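Long-range contact in allantoicase (Saccharomyces cerevisiae, PDB 1O59), which hydrolyses allantoate to (S)-ureidoglycolate and urea, a step of allantoin degradation that lets yeast use purines as secondary nitrogen sources: residues R250-L264 against R333-G345. Residues are numbered along the deposited sequence; the frame is centred on the assembly and turned at random.
Sequences RSRQPGHTDWAVIQL and RVSHVKLTIIPDG
Asp-258 and Ile-341, Ala-260 and Leu-339, and Ile-262 and Val-337 form the three hydrogen-bonded pairs that join strands 258-263 and 336-342, whose axes run antiparallel at 167° and approach to 4.6 Å. Each pair exchanges two backbone bonds, as in Ile-262 N to Val-337 O at 2.8 Å. The tightly packed face carries the side chains of these pairs. Ile-341 CG1 lies 3.5 Å from Asp-258 CB, placed there by a chi1 of 64°, with CG1 between the backbone N and the carbonyl carbon; just past the strand end, Leu-264 crosses Val-337 at about a right angle, Leu-264 CD2 lying 4.0 Å from Val-337 CG1. Trp-246 lies against Ala-260, Leu-339 and Ile-341 on this side, and the buried Asp-258 carboxylate is bonded by Ser-223 and Thr-248. The other face is mixed: Val-261 and His-336 are buried, but Trp-259, Lys-338, Thr-340 and Gln-263 are partly exposed and looser, Trp-259 CB standing 4.1 Å from Thr-340 OG1. Gln-263 OE1 receives a weak bond from His-336 NE2 (3.0 Å), amide and ring planes 68° apart, besides its bond from Lys-33. At the loop end, Asp-344 OD2 takes Ser-251 OG at 2.6 Å on its anti lone pair and Ser-251 N at 2.8 Å from above the carboxylate plane, while a water links it to Ser-251 O. Strand 218-222 flanks 258-263 and 288-294 flanks 336-342; with 309-317 at the far edge, the two are neighbours in the interior of a five-stranded antiparallel sheet, consistent with the beta-sandwich of the galactose-binding-like fold in the second allantoicase repeat.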
loop_
_atom_site.group_PDB
_atom_site.type_symbol
_atom_site.label_atom_id
_atom_site.label_comp_id
_atom_site.label_asym_id
_atom_site.label_seq_id
_atom_site.Cartn_x
_atom_site.Cartn_y
_atom_site.Cartn_z
ATOM N N ARG A 250 -6.503 -21.034 9.537
ATOM C CA ARG A 250 -6.388 -22.042 10.580
ATOM C C ARG A 250 -5.560 -23.226 10.015
ATOM O O ARG A 250 -5.973 -23.883 9.062
ATOM C CB ARG A 250 -7.777 -22.471 11.037
ATOM C CG ARG A 250 -7.848 -22.962 12.459
ATOM C CD ARG A 250 -9.217 -23.498 12.820
ATOM N NE ARG A 250 -10.197 -22.422 12.969
ATOM C CZ ARG A 250 -10.979 -22.220 14.037
ATOM N NH1 ARG A 250 -10.954 -23.025 15.100
ATOM N NH2 ARG A 250 -11.824 -21.197 14.032
ATOM N N SER A 251 -4.369 -23.428 10.595
ATOM C CA SER A 251 -3.451 -24.515 10.268
ATOM C C SER A 251 -3.553 -25.690 11.248
ATOM O O SER A 251 -4.038 -25.538 12.357
ATOM C CB SER A 251 -2.025 -24.002 10.328
ATOM O OG SER A 251 -1.563 -23.967 11.673
ATOM N N ARG A 252 -3.052 -26.853 10.844
ATOM C CA ARG A 252 -3.211 -28.060 11.651
ATOM C C ARG A 252 -1.945 -28.830 11.905
ATOM O O ARG A 252 -1.897 -29.625 12.841
ATOM C CB ARG A 252 -4.202 -29.007 10.989
ATOM C CG ARG A 252 -5.584 -28.432 10.810
ATOM C CD ARG A 252 -6.283 -28.017 12.098
ATOM N NE ARG A 252 -7.691 -27.730 11.862
ATOM C CZ ARG A 252 -8.506 -27.127 12.728
ATOM N NH1 ARG A 252 -8.070 -26.703 13.906
ATOM N NH2 ARG A 252 -9.778 -26.955 12.402
ATOM N N GLN A 253 -0.936 -28.619 11.057
ATOM C CA GLN A 253 0.316 -29.345 11.155
ATOM C C GLN A 253 1.014 -28.906 12.440
ATOM O O GLN A 253 1.129 -27.712 12.709
ATOM C CB GLN A 253 1.244 -29.102 9.941
ATOM C CG GLN A 253 0.537 -28.922 8.573
ATOM C CD GLN A 253 0.260 -27.430 8.219
ATOM O OE1 GLN A 253 -0.699 -26.802 8.737
ATOM N NE2 GLN A 253 1.102 -26.873 7.327
ATOM N N PRO A 254 1.457 -29.873 13.234
ATOM C CA PRO A 254 2.249 -29.590 14.430
ATOM C C PRO A 254 3.492 -28.797 14.082
ATOM O O PRO A 254 4.144 -29.084 13.080
ATOM C CB PRO A 254 2.657 -30.984 14.926
ATOM C CG PRO A 254 1.680 -31.915 14.328
ATOM C CD PRO A 254 1.235 -31.315 13.037
ATOM N N GLY A 255 3.808 -27.798 14.895
ATOM C CA GLY A 255 4.978 -26.944 14.654
ATOM C C GLY A 255 4.804 -25.908 13.556
ATOM O O GLY A 255 5.746 -25.190 13.219
ATOM N N HIS A 256 3.596 -25.812 13.011
ATOM C CA HIS A 256 3.280 -24.776 12.043
ATOM C C HIS A 256 3.498 -23.373 12.634
ATOM O O HIS A 256 3.169 -23.110 13.805
ATOM C CB HIS A 256 1.830 -24.897 11.552
ATOM C CG HIS A 256 1.489 -23.929 10.468
ATOM N ND1 HIS A 256 1.595 -24.238 9.130
ATOM C CD2 HIS A 256 1.071 -22.643 10.526
ATOM C CE1 HIS A 256 1.253 -23.182 8.410
ATOM N NE2 HIS A 256 0.933 -22.198 9.235
ATOM N N THR A 257 4.091 -22.504 11.811
ATOM C CA THR A 257 4.045 -21.069 12.052
ATOM C C THR A 257 3.718 -20.295 10.788
ATOM O O THR A 257 3.808 -20.785 9.670
ATOM C CB THR A 257 5.389 -20.536 12.565
ATOM O OG1 THR A 257 6.388 -20.697 11.555
ATOM C CG2 THR A 257 5.903 -21.332 13.748
ATOM N N ASP A 258 3.350 -19.045 11.007
ATOM C CA ASP A 258 3.233 -18.080 9.944
ATOM C C ASP A 258 4.213 -16.945 10.242
ATOM O O ASP A 258 4.660 -16.761 11.381
ATOM C CB ASP A 258 1.772 -17.622 9.810
ATOM C CG ASP A 258 0.942 -18.609 8.984
ATOM O OD1 ASP A 258 1.410 -18.969 7.854
ATOM O OD2 ASP A 258 -0.152 -19.098 9.388
ATOM N N TRP A 259 4.586 -16.222 9.206
ATOM C CA TRP A 259 5.574 -15.192 9.366
ATOM C C TRP A 259 5.484 -14.139 8.290
ATOM O O TRP A 259 4.943 -14.363 7.198
ATOM C CB TRP A 259 6.981 -15.794 9.403
ATOM C CG TRP A 259 7.269 -16.754 8.283
ATOM C CD1 TRP A 259 7.214 -18.139 8.323
ATOM C CD2 TRP A 259 7.707 -16.414 6.962
ATOM N NE1 TRP A 259 7.597 -18.667 7.108
ATOM C CE2 TRP A 259 7.899 -17.640 6.251
ATOM C CE3 TRP A 259 7.950 -15.197 6.295
ATOM C CZ2 TRP A 259 8.286 -17.676 4.916
ATOM C CZ3 TRP A 259 8.349 -15.232 4.987
ATOM C CH2 TRP A 259 8.518 -16.474 4.302
ATOM N N ALA A 260 6.081 -13.009 8.617
ATOM C CA ALA A 260 6.096 -11.850 7.768
ATOM C C ALA A 260 7.440 -11.186 7.946
ATOM O O ALA A 260 7.849 -10.927 9.068
ATOM C CB ALA A 260 4.970 -10.902 8.174
ATOM N N VAL A 261 8.136 -10.945 6.836
ATOM C CA VAL A 261 9.385 -10.183 6.840
ATOM C C VAL A 261 9.152 -8.726 6.448
ATOM O O VAL A 261 8.534 -8.417 5.424
ATOM C CB VAL A 261 10.440 -10.759 5.904
ATOM C CG1 VAL A 261 11.684 -9.885 5.917
ATOM C CG2 VAL A 261 10.814 -12.178 6.311
ATOM N N ILE A 262 9.700 -7.830 7.274
ATOM C CA ILE A 262 9.547 -6.409 7.045
ATOM C C ILE A 262 10.893 -5.725 6.890
ATOM O O ILE A 262 11.751 -5.871 7.741
ATOM C CB ILE A 262 8.700 -5.826 8.170
ATOM C CG1 ILE A 262 7.245 -6.285 7.964
ATOM C CG2 ILE A 262 8.758 -4.292 8.186
ATOM C CD1 ILE A 262 6.671 -6.812 9.213
ATOM N N GLN A 263 11.087 -5.025 5.768
ATOM C CA GLN A 263 12.218 -4.138 5.645
ATOM C C GLN A 263 11.877 -2.835 6.346
ATOM O O GLN A 263 10.875 -2.197 6.030
ATOM C CB GLN A 263 12.555 -3.855 4.189
ATOM C CG GLN A 263 13.831 -3.045 4.030
ATOM C CD GLN A 263 14.463 -3.172 2.669
ATOM O OE1 GLN A 263 14.472 -4.226 2.088
ATOM N NE2 GLN A 263 15.011 -2.105 2.184
ATOM N N LEU A 264 12.722 -2.470 7.302
ATOM C CA LEU A 264 12.605 -1.234 8.046
ATOM C C LEU A 264 12.942 -0.055 7.153
ATOM O O LEU A 264 13.637 -0.199 6.142
ATOM C CB LEU A 264 13.561 -1.246 9.240
ATOM C CG LEU A 264 13.413 -2.379 10.276
ATOM C CD1 LEU A 264 14.442 -2.218 11.433
ATOM C CD2 LEU A 264 11.985 -2.449 10.821
ATOM N N ARG A 333 22.069 -3.281 15.129
ATOM C CA ARG A 333 21.961 -2.873 13.743
ATOM C C ARG A 333 21.245 -3.923 12.921
ATOM O O ARG A 333 21.819 -4.944 12.572
ATOM C CB ARG A 333 23.329 -2.579 13.158
ATOM C CG ARG A 333 23.925 -1.241 13.617
ATOM C CD ARG A 333 24.744 -1.313 14.912
ATOM N NE ARG A 333 24.936 0.001 15.535
ATOM C CZ ARG A 333 25.762 0.953 15.088
ATOM N NH1 ARG A 333 26.481 0.761 13.984
ATOM N NH2 ARG A 333 25.868 2.115 15.743
ATOM N N VAL A 334 19.976 -3.659 12.620
ATOM C CA VAL A 334 19.180 -4.569 11.812
ATOM C C VAL A 334 18.455 -3.783 10.737
ATOM O O VAL A 334 18.106 -2.635 10.932
ATOM C CB VAL A 334 18.176 -5.405 12.660
ATOM C CG1 VAL A 334 18.925 -6.282 13.678
ATOM C CG2 VAL A 334 17.181 -4.542 13.359
ATOM N N SER A 335 18.246 -4.436 9.604
ATOM C CA SER A 335 17.645 -3.850 8.421
ATOM C C SER A 335 16.239 -4.371 8.187
ATOM O O SER A 335 15.437 -3.719 7.521
ATOM C CB SER A 335 18.499 -4.215 7.204
ATOM O OG SER A 335 18.646 -5.622 7.119
ATOM N N HIS A 336 15.994 -5.580 8.684
ATOM C CA HIS A 336 14.734 -6.295 8.521
ATOM C C HIS A 336 14.321 -6.879 9.847
ATOM O O HIS A 336 15.178 -7.150 10.699
ATOM C CB HIS A 336 14.920 -7.437 7.531
ATOM C CG HIS A 336 15.251 -6.976 6.152
ATOM N ND1 HIS A 336 16.476 -6.464 5.826
ATOM C CD2 HIS A 336 14.495 -6.897 5.031
ATOM C CE1 HIS A 336 16.476 -6.113 4.551
ATOM N NE2 HIS A 336 15.282 -6.363 4.047
ATOM N N VAL A 337 13.011 -7.043 10.029
ATOM C CA VAL A 337 12.470 -7.820 11.134
ATOM C C VAL A 337 11.554 -8.925 10.600
ATOM O O VAL A 337 10.967 -8.811 9.539
ATOM C CB VAL A 337 11.727 -6.940 12.187
ATOM C CG1 VAL A 337 12.665 -5.904 12.776
ATOM C CG2 VAL A 337 10.481 -6.262 11.608
ATOM N N LYS A 338 11.466 -10.019 11.342
ATOM C CA LYS A 338 10.578 -11.130 10.985
ATOM C C LYS A 338 9.647 -11.301 12.154
ATOM O O LYS A 338 10.087 -11.457 13.271
ATOM C CB LYS A 338 11.391 -12.422 10.700
ATOM C CG LYS A 338 10.563 -13.677 10.387
ATOM C CD LYS A 338 11.385 -14.825 9.646
ATOM C CE LYS A 338 12.425 -15.522 10.496
ATOM N NZ LYS A 338 13.522 -16.122 9.671
ATOM N N LEU A 339 8.352 -11.239 11.887
ATOM C CA LEU A 339 7.337 -11.470 12.902
ATOM C C LEU A 339 6.820 -12.861 12.632
ATOM O O LEU A 339 6.506 -13.184 11.507
ATOM C CB LEU A 339 6.205 -10.430 12.797
ATOM C CG LEU A 339 4.881 -10.788 13.504
ATOM C CD1 LEU A 339 5.043 -10.864 15.046
ATOM C CD2 LEU A 339 3.767 -9.779 13.106
ATOM N N THR A 340 6.769 -13.684 13.665
ATOM C CA THR A 340 6.376 -15.067 13.543
ATOM C C THR A 340 5.192 -15.198 14.462
ATOM O O THR A 340 5.249 -14.739 15.619
ATOM C CB THR A 340 7.514 -16.015 13.973
ATOM O OG1 THR A 340 8.679 -15.873 13.117
ATOM C CG2 THR A 340 7.110 -17.484 13.808
ATOM N N ILE A 341 4.100 -15.744 13.927
ATOM C CA ILE A 341 2.873 -15.978 14.702
ATOM C C ILE A 341 2.665 -17.486 14.773
ATOM O O ILE A 341 2.970 -18.211 13.804
ATOM C CB ILE A 341 1.641 -15.231 14.117
ATOM C CG1 ILE A 341 1.243 -15.720 12.713
ATOM C CG2 ILE A 341 1.900 -13.722 14.077
ATOM C CD1 ILE A 341 0.056 -14.963 12.124
ATOM N N ILE A 342 2.216 -17.956 15.932
ATOM C CA ILE A 342 2.250 -19.370 16.224
ATOM C C ILE A 342 0.901 -19.792 16.753
ATOM O O ILE A 342 0.401 -19.178 17.682
ATOM C CB ILE A 342 3.339 -19.675 17.252
ATOM C CG1 ILE A 342 4.705 -19.381 16.673
ATOM C CG2 ILE A 342 3.314 -21.117 17.654
ATOM C CD1 ILE A 342 5.674 -18.902 17.709
ATOM N N PRO A 343 0.318 -20.849 16.185
ATOM C CA PRO A 343 0.701 -21.434 14.886
ATOM C C PRO A 343 0.220 -20.632 13.644
ATOM O O PRO A 343 0.680 -20.850 12.527
ATOM C CB PRO A 343 0.003 -22.793 14.930
ATOM C CG PRO A 343 -1.270 -22.507 15.711
ATOM C CD PRO A 343 -0.928 -21.439 16.721
ATOM N N ASP A 344 -0.699 -19.702 13.878
ATOM C CA ASP A 344 -1.375 -18.914 12.849
ATOM C C ASP A 344 -2.219 -17.863 13.584
ATOM O O ASP A 344 -2.187 -17.765 14.832
ATOM C CB ASP A 344 -2.271 -19.811 11.973
ATOM C CG ASP A 344 -3.144 -20.787 12.785
ATOM O OD1 ASP A 344 -4.005 -20.325 13.556
ATOM O OD2 ASP A 344 -3.079 -22.044 12.665
ATOM N N GLY A 345 -2.981 -17.089 12.817
ATOM C CA GLY A 345 -3.911 -16.108 13.377
ATOM C C GLY A 345 -3.789 -14.756 12.719
ATOM O O GLY A 345 -3.348 -14.639 11.582
HETATM O O HOH W 1 -4.622 -23.645 14.170
HETATM O O HOH W 2 16.240 -1.315 6.241
#